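Local coordinates for FTT_1639c (Francisella tularensis subsp. tularensis, PDB 7KZW), which is of unknown function but forms the all-beta, probably soluble part of a longer protein with a predicted transmembrane helix, at residues N24-C29 / Y116-N121; G36-N39 / P45-F48; K61-A66 / Q72-Q77. The protein carries 3 engineered substitutions. One frame throughout, in Å; residues are numbered along the deposited sequence. Where two conformers were deposited one is given.

Contact 1: residues N24-C29 / Y116-N121. Engineered in segment 24-29: Met-25 (natural residue Ile).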
loop_
_atom_site.group_PDB
_atom_site.type_symbol
_atom_site.label_atom_id
_atom_site.label_comp_id
_atom_site.label_asym_id
_atom_site.label_seq_id
_atom_site.Cartn_x
_atom_site.Cartn_y
_atom_site.Cartn_z
ATOM N N ASN A 24 -3.132 -5.794 3.831
ATOM C CA ASN A 24 -1.723 -5.497 4.124
ATOM C C ASN A 24 -1.594 -3.980 4.092
ATOM O O ASN A 24 -2.060 -3.324 3.130
ATOM C CB ASN A 24 -0.763 -6.044 3.052
ATOM C CG ASN A 24 -0.408 -7.539 3.181
ATOM O OD1 ASN A 24 0.497 -7.999 2.483
ATOM N ND2 ASN A 24 -1.020 -8.280 4.146
HETATM N N MSE A 25 -0.954 -3.393 5.103
HETATM C CA MSE A 25 -0.678 -1.961 5.126
HETATM C C MSE A 25 0.816 -1.764 4.910
HETATM O O MSE A 25 1.610 -2.325 5.667
HETATM C CB MSE A 25 -1.068 -1.399 6.498
HETATM C CG MSE A 25 -0.929 0.091 6.621
HETATM SE SE MSE A 25 -2.232 1.049 5.593
HETATM C CE MSE A 25 -3.774 0.816 6.720
ATOM N N PHE A 26 1.169 -0.974 3.899
ATOM C CA PHE A 26 2.559 -0.675 3.584
ATOM C C PHE A 26 2.887 0.745 3.985
ATOM O O PHE A 26 2.048 1.658 3.804
ATOM C CB PHE A 26 2.814 -0.853 2.094
ATOM C CG PHE A 26 2.513 -2.243 1.613
ATOM C CD1 PHE A 26 3.400 -3.259 1.868
ATOM C CD2 PHE A 26 1.323 -2.547 0.969
ATOM C CE1 PHE A 26 3.144 -4.564 1.447
ATOM C CE2 PHE A 26 1.051 -3.834 0.535
ATOM C CZ PHE A 26 1.947 -4.842 0.782
ATOM N N GLY A 27 4.089 0.957 4.506
ATOM C CA GLY A 27 4.516 2.277 4.926
ATOM C C GLY A 27 5.749 2.160 5.808
ATOM O O GLY A 27 6.428 1.138 5.792
ATOM N N PHE A 28 5.979 3.190 6.620
ATOM C CA PHE A 28 7.231 3.290 7.369
ATOM C C PHE A 28 6.958 3.417 8.865
ATOM O O PHE A 28 5.884 3.851 9.293
ATOM C CB PHE A 28 8.049 4.507 6.907
ATOM C CG PHE A 28 8.365 4.473 5.438
ATOM C CD1 PHE A 28 9.458 3.753 4.986
ATOM C CD2 PHE A 28 7.580 5.174 4.508
ATOM C CE1 PHE A 28 9.762 3.653 3.636
ATOM C CE2 PHE A 28 7.893 5.117 3.142
ATOM C CZ PHE A 28 9.000 4.358 2.713
ATOM N N CYS A 29 7.966 3.086 9.664
ATOM C CA CYS A 29 7.948 3.275 11.114
ATOM C C CYS A 29 9.204 4.013 11.591
ATOM O O CYS A 29 9.954 4.606 10.807
ATOM C CB CYS A 29 7.737 1.902 11.760
ATOM S SG CYS A 29 9.107 0.748 11.526
ATOM N N TYR A 116 11.256 2.647 -3.896
ATOM C CA TYR A 116 10.769 1.623 -2.970
ATOM C C TYR A 116 9.943 0.637 -3.771
ATOM O O TYR A 116 8.986 1.036 -4.462
ATOM C CB TYR A 116 9.934 2.265 -1.819
ATOM C CG TYR A 116 10.726 3.342 -1.126
ATOM C CD1 TYR A 116 10.763 4.655 -1.610
ATOM C CD2 TYR A 116 11.600 3.020 -0.052
ATOM C CE1 TYR A 116 11.587 5.641 -1.023
ATOM C CE2 TYR A 116 12.412 4.007 0.543
ATOM C CZ TYR A 116 12.414 5.288 0.047
ATOM O OH TYR A 116 13.237 6.255 0.616
ATOM N N ASP A 117 10.253 -0.652 -3.676
ATOM C CA ASP A 117 9.589 -1.675 -4.472
ATOM C C ASP A 117 8.867 -2.663 -3.577
ATOM O O ASP A 117 9.329 -2.975 -2.465
ATOM C CB ASP A 117 10.640 -2.538 -5.131
ATOM C CG ASP A 117 11.343 -1.859 -6.245
ATOM O OD1 ASP A 117 10.911 -0.795 -6.711
ATOM O OD2 ASP A 117 12.390 -2.399 -6.658
ATOM N N ARG A 118 7.802 -3.261 -4.107
ATOM C CA ARG A 118 7.214 -4.429 -3.423
ATOM C C ARG A 118 6.624 -5.309 -4.504
ATOM O O ARG A 118 5.796 -4.843 -5.292
ATOM C CB ARG A 118 6.136 -4.000 -2.439
ATOM C CG ARG A 118 5.642 -5.172 -1.484
ATOM C CD ARG A 118 6.233 -5.008 -0.094
ATOM N NE ARG A 118 6.125 -6.273 0.592
ATOM C CZ ARG A 118 6.661 -6.508 1.760
ATOM N NH1 ARG A 118 7.307 -5.558 2.426
ATOM N NH2 ARG A 118 6.518 -7.730 2.291
ATOM N N VAL A 119 6.981 -6.597 -4.525
ATOM C CA VAL A 119 6.321 -7.592 -5.357
ATOM C C VAL A 119 5.622 -8.575 -4.406
ATOM O O VAL A 119 6.223 -8.986 -3.409
ATOM C CB VAL A 119 7.335 -8.316 -6.243
ATOM C CG1 VAL A 119 6.650 -9.361 -7.073
ATOM C CG2 VAL A 119 8.079 -7.301 -7.123
ATOM N N GLY A 120 4.391 -8.923 -4.712
ATOM C CA GLY A 120 3.742 -9.764 -3.738
ATOM C C GLY A 120 2.369 -10.229 -4.191
ATOM O O GLY A 120 1.971 -10.048 -5.346
ATOM N N ASN A 121 1.709 -10.932 -3.281
ATOM C CA ASN A 121 0.374 -11.462 -3.466
ATOM C C ASN A 121 -0.390 -11.250 -2.168
ATOM O O ASN A 121 0.189 -11.312 -1.077
ATOM C CB ASN A 121 0.463 -13.004 -3.717
ATOM C CG ASN A 121 -0.852 -13.690 -3.656
ATOM O OD1 ASN A 121 -1.328 -14.068 -2.564
ATOM N ND2 ASN A 121 -1.518 -13.832 -4.809
HETATM O O HOH W 1 0.617 -8.666 -0.134
#
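Phe-28 meets Tyr-116, and Phe-26 meets Arg-118, across strand 6-16, which lies between strands 21-27 and 114-123 in the mixed beta sheet of this domain. With a strand between them the backbones stay apart, CA of Phe-26 lying 9.2 Å from CA of Arg-118, and side chains bridge the gap on one face. The tightly packed part holds two side-chain pairs. Phe-28 turns its edge to the face of Tyr-116 in a T-shaped stack, the planes 80° apart, with Phe-28 CZ 4.0 Å from Tyr-116 CD2 toward the rim of the ring. Pro-34 of the following loop touches both side chains. Beside this pair, Arg-118 crosses Phe-26 at about a right angle. With CG anti to the backbone N (chi1 -170°) and a bend at chi2, its CD comes to 3.5 Å from Phe-26 CE1, an atom that also lies over one face of the guanidinium. NH1 is held by Leu-8 O of the intervening strand. Phe-26 is buried, whereas Arg-118 keeps some exposure. The far end is looser, for there the segments are joined through solvent: one water donates to Asn-24 OD1 at 2.7 Å and to the exposed Asn-121 through its backbone O at 2.8 Å.

Contact 2: residues G36-N39 / P45-F48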
loop_
_atom_site.group_PDB
_atom_site.type_symbol
_atom_site.label_atom_id
_atom_site.label_comp_id
_atom_site.label_asym_id
_atom_site.label_seq_id
_atom_site.Cartn_x
_atom_site.Cartn_y
_atom_site.Cartn_z
ATOM N N GLY A 36 14.318 13.153 5.266
ATOM C CA GLY A 36 13.666 14.033 4.319
ATOM C C GLY A 36 12.305 13.584 3.844
ATOM O O GLY A 36 11.798 14.132 2.861
ATOM N N ILE A 37 11.716 12.570 4.465
ATOM C CA ILE A 37 10.405 12.068 4.087
ATOM C C ILE A 37 9.410 12.542 5.140
ATOM O O ILE A 37 9.576 12.246 6.329
ATOM C CB ILE A 37 10.395 10.538 3.982
ATOM C CG1 ILE A 37 11.392 10.078 2.908
ATOM C CG2 ILE A 37 8.955 10.050 3.707
ATOM C CD1 ILE A 37 10.892 10.340 1.522
ATOM N N PHE A 38 8.386 13.275 4.708
ATOM C CA PHE A 38 7.395 13.895 5.586
ATOM C C PHE A 38 6.008 13.471 5.170
ATOM O O PHE A 38 5.790 13.093 4.006
ATOM C CB PHE A 38 7.507 15.419 5.501
ATOM C CG PHE A 38 8.858 15.903 5.908
ATOM C CD1 PHE A 38 9.222 15.903 7.245
ATOM C CD2 PHE A 38 9.790 16.279 4.967
ATOM C CE1 PHE A 38 10.482 16.341 7.660
ATOM C CE2 PHE A 38 11.069 16.710 5.355
ATOM C CZ PHE A 38 11.405 16.744 6.715
ATOM N N ASN A 39 5.077 13.449 6.140
ATOM C CA ASN A 39 3.725 12.982 5.942
ATOM C C ASN A 39 2.729 14.137 5.949
ATOM O O ASN A 39 3.108 15.310 6.084
ATOM C CB ASN A 39 3.381 11.861 6.936
ATOM C CG ASN A 39 3.350 12.331 8.367
ATOM O OD1 ASN A 39 2.744 13.345 8.650
ATOM N ND2 ASN A 39 3.971 11.583 9.274
ATOM N N PRO A 45 4.449 17.792 2.907
ATOM C CA PRO A 45 4.385 16.325 2.711
ATOM C C PRO A 45 5.109 15.889 1.450
ATOM O O PRO A 45 4.997 16.512 0.404
ATOM C CB PRO A 45 2.876 16.036 2.652
ATOM C CG PRO A 45 2.226 17.275 3.388
ATOM C CD PRO A 45 3.115 18.417 2.960
ATOM N N THR A 46 5.836 14.779 1.546
ATOM C CA THR A 46 6.608 14.284 0.424
ATOM C C THR A 46 5.661 13.612 -0.572
ATOM O O THR A 46 4.835 12.770 -0.179
ATOM C CB THR A 46 7.565 13.221 0.945
ATOM O OG1 THR A 46 8.446 13.828 1.914
ATOM C CG2 THR A 46 8.393 12.667 -0.224
ATOM N N GLU A 47 5.780 13.952 -1.856
ATOM C CA GLU A 47 5.039 13.278 -2.909
ATOM C C GLU A 47 5.685 11.927 -3.200
ATOM O O GLU A 47 6.897 11.859 -3.486
ATOM C CB GLU A 47 5.122 14.076 -4.228
ATOM C CG GLU A 47 3.891 14.827 -4.554
ATOM C CD GLU A 47 3.963 15.621 -5.857
ATOM O OE1 GLU A 47 4.614 15.205 -6.788
ATOM O OE2 GLU A 47 3.413 16.760 -5.835
ATOM N N PHE A 48 4.892 10.864 -3.239
ATOM C CA PHE A 48 5.308 9.570 -3.766
ATOM C C PHE A 48 4.692 9.384 -5.147
ATOM O O PHE A 48 3.464 9.562 -5.307
ATOM C CB PHE A 48 4.847 8.427 -2.856
ATOM C CG PHE A 48 5.652 8.340 -1.577
ATOM C CD1 PHE A 48 5.540 9.272 -0.577
ATOM C CD2 PHE A 48 6.492 7.231 -1.373
ATOM C CE1 PHE A 48 6.263 9.148 0.602
ATOM C CE2 PHE A 48 7.247 7.107 -0.167
ATOM C CZ PHE A 48 7.125 8.090 0.807
HETATM O O HOH W 2 9.969 15.560 0.877
HETATM O O HOH W 3 3.868 12.218 2.232
#
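Phe-48 presents the edge of its ring to Ile-37, whose CG2 branch approaches near the ring plane at 3.9 Å from Phe-48 CZ. The second ring of the contact, Phe-38, leads outward to the surface, and the hydroxyl of Thr-46 approaches it obliquely. The other branch of Ile-37 reaches back as well, its CD1 meeting the methyl CG2 of Thr-46, so that one isoleucine spans both apolar neighbours.

Thr-46 is the centre of the contact, and no regular strand pairing is present. Instead its hydroxyl stands where a strand partner's carbonyl might have been expected: Phe-38 N donates to Thr-46 OG1 at 2.8 Å in a nearly straight bond (168°), while Thr-46 N returns a bond to Phe-38 O at 3.0 Å. With OG1 beside its own backbone N (chi1 -61°), threonine can grip both backbone polar atoms of Phe-38. The returning N-H comes from above the carbonyl plane, 48° out of it. Phe-38 O is gripped a second time by a water at 2.8 Å, which also donates to Thr-46 O, and another water joins Gly-36 O to the Thr-46 hydroxyl. At the closed end Pro-45 CG rests 3.5 Å from Asn-39 O, while Asn-39 OD1 accepts from Met-41 N and its ND2 bonds Asn-89 OD1.

The contact lies within the loop between strands 21-27 and 48-58. Ala-111, at the end of strand 102-111, touches Ile-37, Thr-46 and Phe-48, and Phe-48 itself starts strand 48-58, hydrogen-bonded through its backbone to Ala-83 of the outermost strand 79-83.

Contact 3: residues K61-A66 / Q72-Q77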
loop_
_atom_site.group_PDB
_atom_site.type_symbol
_atom_site.label_atom_id
_atom_site.label_comp_id
_atom_site.label_asym_id
_atom_site.label_seq_id
_atom_site.Cartn_x
_atom_site.Cartn_y
_atom_site.Cartn_z
ATOM N N LYS A 61 -8.182 -4.250 -3.912
ATOM C CA LYS A 61 -7.957 -2.857 -4.308
ATOM C C LYS A 61 -6.895 -2.241 -3.397
ATOM O O LYS A 61 -6.754 -2.620 -2.230
ATOM C CB LYS A 61 -9.238 -2.030 -4.210
ATOM C CG LYS A 61 -9.808 -1.952 -2.804
ATOM C CD LYS A 61 -11.170 -1.176 -2.822
ATOM C CE LYS A 61 -11.786 -1.068 -1.429
ATOM N NZ LYS A 61 -13.099 -0.333 -1.534
ATOM N N PHE A 62 -6.155 -1.273 -3.938
ATOM C CA PHE A 62 -5.255 -0.468 -3.123
ATOM C C PHE A 62 -5.935 0.851 -2.803
ATOM O O PHE A 62 -6.554 1.469 -3.673
ATOM C CB PHE A 62 -4.005 -0.083 -3.934
ATOM C CG PHE A 62 -3.011 -1.228 -4.167
ATOM C CD1 PHE A 62 -1.994 -1.498 -3.247
ATOM C CD2 PHE A 62 -3.138 -2.017 -5.302
ATOM C CE1 PHE A 62 -1.066 -2.524 -3.516
ATOM C CE2 PHE A 62 -2.203 -3.060 -5.567
ATOM C CZ PHE A 62 -1.226 -3.324 -4.665
ATOM N N ILE A 63 -5.801 1.276 -1.565
ATOM C CA ILE A 63 -6.266 2.571 -1.053
ATOM C C ILE A 63 -5.043 3.412 -0.749
ATOM O O ILE A 63 -4.057 2.899 -0.192
ATOM C CB ILE A 63 -7.077 2.383 0.253
ATOM C CG1 ILE A 63 -8.103 1.264 0.085
ATOM C CG2 ILE A 63 -7.726 3.714 0.683
ATOM C CD1 ILE A 63 -9.103 1.639 -0.908
ATOM N N TYR A 64 -5.077 4.698 -1.116
ATOM C CA TYR A 64 -3.958 5.599 -0.822
ATOM C C TYR A 64 -4.505 6.973 -0.495
ATOM O O TYR A 64 -5.678 7.238 -0.708
ATOM C CB TYR A 64 -2.997 5.680 -2.026
ATOM C CG TYR A 64 -3.601 6.105 -3.339
ATOM C CD1 TYR A 64 -3.498 7.405 -3.775
ATOM C CD2 TYR A 64 -4.245 5.186 -4.150
ATOM C CE1 TYR A 64 -4.039 7.798 -4.988
ATOM C CE2 TYR A 64 -4.755 5.554 -5.376
ATOM C CZ TYR A 64 -4.648 6.876 -5.826
ATOM O OH TYR A 64 -5.182 7.292 -7.036
ATOM N N ALA A 65 -3.635 7.846 0.037
ATOM C CA ALA A 65 -3.983 9.246 0.248
ATOM C C ALA A 65 -3.623 10.008 -1.023
ATOM O O ALA A 65 -2.436 10.135 -1.379
ATOM C CB ALA A 65 -3.231 9.806 1.456
ATOM N N ALA A 66 -4.645 10.484 -1.747
ATOM C CA ALA A 66 -4.426 11.021 -3.080
ATOM C C ALA A 66 -4.060 12.496 -3.036
ATOM O O ALA A 66 -3.590 13.026 -4.068
ATOM C CB ALA A 66 -5.709 10.872 -3.903
ATOM N N GLN A 72 -9.014 10.049 -0.054
ATOM C CA GLN A 72 -8.578 8.727 -0.503
ATOM C C GLN A 72 -8.728 8.550 -1.993
ATOM O O GLN A 72 -9.670 9.055 -2.627
ATOM C CB GLN A 72 -9.295 7.582 0.198
ATOM C CG GLN A 72 -8.925 7.544 1.672
ATOM C CD GLN A 72 -9.621 6.395 2.423
ATOM O OE1 GLN A 72 -10.424 5.661 1.835
ATOM N NE2 GLN A 72 -9.278 6.218 3.699
ATOM N N GLY A 73 -7.795 7.811 -2.547
ATOM C CA GLY A 73 -7.878 7.276 -3.877
ATOM C C GLY A 73 -7.878 5.752 -3.841
ATOM O O GLY A 73 -7.479 5.156 -2.837
ATOM N N GLU A 74 -8.346 5.119 -4.915
ATOM C CA GLU A 74 -8.336 3.664 -5.006
ATOM C C GLU A 74 -7.885 3.233 -6.379
ATOM O O GLU A 74 -8.111 3.935 -7.377
ATOM C CB GLU A 74 -9.727 3.078 -4.711
ATOM C CG GLU A 74 -10.384 3.599 -3.427
ATOM C CD GLU A 74 -11.647 2.794 -3.029
ATOM O OE1 GLU A 74 -12.179 2.070 -3.899
ATOM O OE2 GLU A 74 -12.095 2.920 -1.852
ATOM N N ILE A 75 -7.204 2.102 -6.436
ATOM C CA ILE A 75 -6.785 1.593 -7.753
ATOM C C ILE A 75 -6.813 0.076 -7.710
ATOM O O ILE A 75 -6.488 -0.544 -6.683
ATOM C CB ILE A 75 -5.413 2.155 -8.156
ATOM C CG1 ILE A 75 -5.013 1.684 -9.578
ATOM C CG2 ILE A 75 -4.340 1.851 -7.122
ATOM C CD1 ILE A 75 -3.812 2.544 -10.100
ATOM N N THR A 76 -7.232 -0.523 -8.820
ATOM C CA THR A 76 -7.424 -1.966 -8.902
ATOM C C THR A 76 -6.672 -2.595 -10.062
ATOM O O THR A 76 -6.787 -3.805 -10.271
ATOM C CB THR A 76 -8.892 -2.326 -9.042
ATOM O OG1 THR A 76 -9.385 -1.785 -10.279
ATOM C CG2 THR A 76 -9.669 -1.774 -7.871
ATOM N N GLN A 77 -5.945 -1.800 -10.842
ATOM C CA GLN A 77 -5.355 -2.299 -12.092
ATOM C C GLN A 77 -4.080 -1.511 -12.298
ATOM O O GLN A 77 -3.815 -0.532 -11.607
ATOM C CB GLN A 77 -6.315 -2.057 -13.262
ATOM C CG GLN A 77 -6.624 -0.564 -13.416
ATOM C CD GLN A 77 -7.644 -0.258 -14.542
ATOM O OE1 GLN A 77 -8.606 -0.999 -14.756
ATOM N NE2 GLN A 77 -7.429 0.847 -15.251
HETATM O O HOH W 4 -13.139 1.973 0.125
HETATM O O HOH W 5 -6.050 5.939 -9.136
#
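Tyr-64 lies over Gly-73 in an antiparallel beta hairpin, the glycine CA standing 3.9 Å from the centroid of the tyrosine ring and nearly above it, a CH-pi contact. The ring reaches this place because CG sits between the backbone N and the carbonyl carbon (chi1 56°), which folds it across onto the partner strand; glycine, lacking a side chain, leaves it the room. Beneath the ring the two residues form a hydrogen-bonded pair, with Tyr-64 N to Gly-73 O at 3.0 Å and Gly-73 N to Tyr-64 O at 2.9 Å. Phe-62 and Ile-75 make the other such pair, Phe-62 N pointing almost straight at Ile-75 O, and Ile-75 CG2 packs against Phe-62 CB at 3.7 Å on the same face as the tyrosine.

On the reverse face, that of Ile-63 and Glu-74, the extended chain of Lys-61 brings NZ to 3.4 Å from Glu-74 OE2. This salt bridge is long and its hydrogen bonds weak; a water also accepts from Lys-61 NZ at 2.8 Å.

Further out, Tyr-64 stacks with Phe-81, and Phe-62 sets its ring edge-to-face with Tyr-105 and touches Ile-52. The hairpin is thus packed against strands 48-58, 79-83 and 102-111 from the opposite end of the sheet order. Strand 72-75 is an outermost strand, and strand 60-65 joins it to strand 90-97.

Contact 1 joins strand 21-27 to strand 114-123 and encloses about two thirds of the chain, 86 residues; contacts 2 and 3 follow one another inside that span. Their centres lie about 16 Å (1 to 2), 14 Å (1 to 3) and 18 Å (2 to 3) apart. Contacts 1 and 2 touch, Phe-28 CE2 packing 3.9 Å from Phe-48 CZ, so the buried aromatics run on into the loop closed by 36-39 and 45-48. Contacts 1 and 3 do not touch, yet Tyr-105 of strand 102-111 meets Phe-26, Arg-118 and Phe-62. Residues far apart in strand order therefore share one interior, consistent with a sheet curled over on itself.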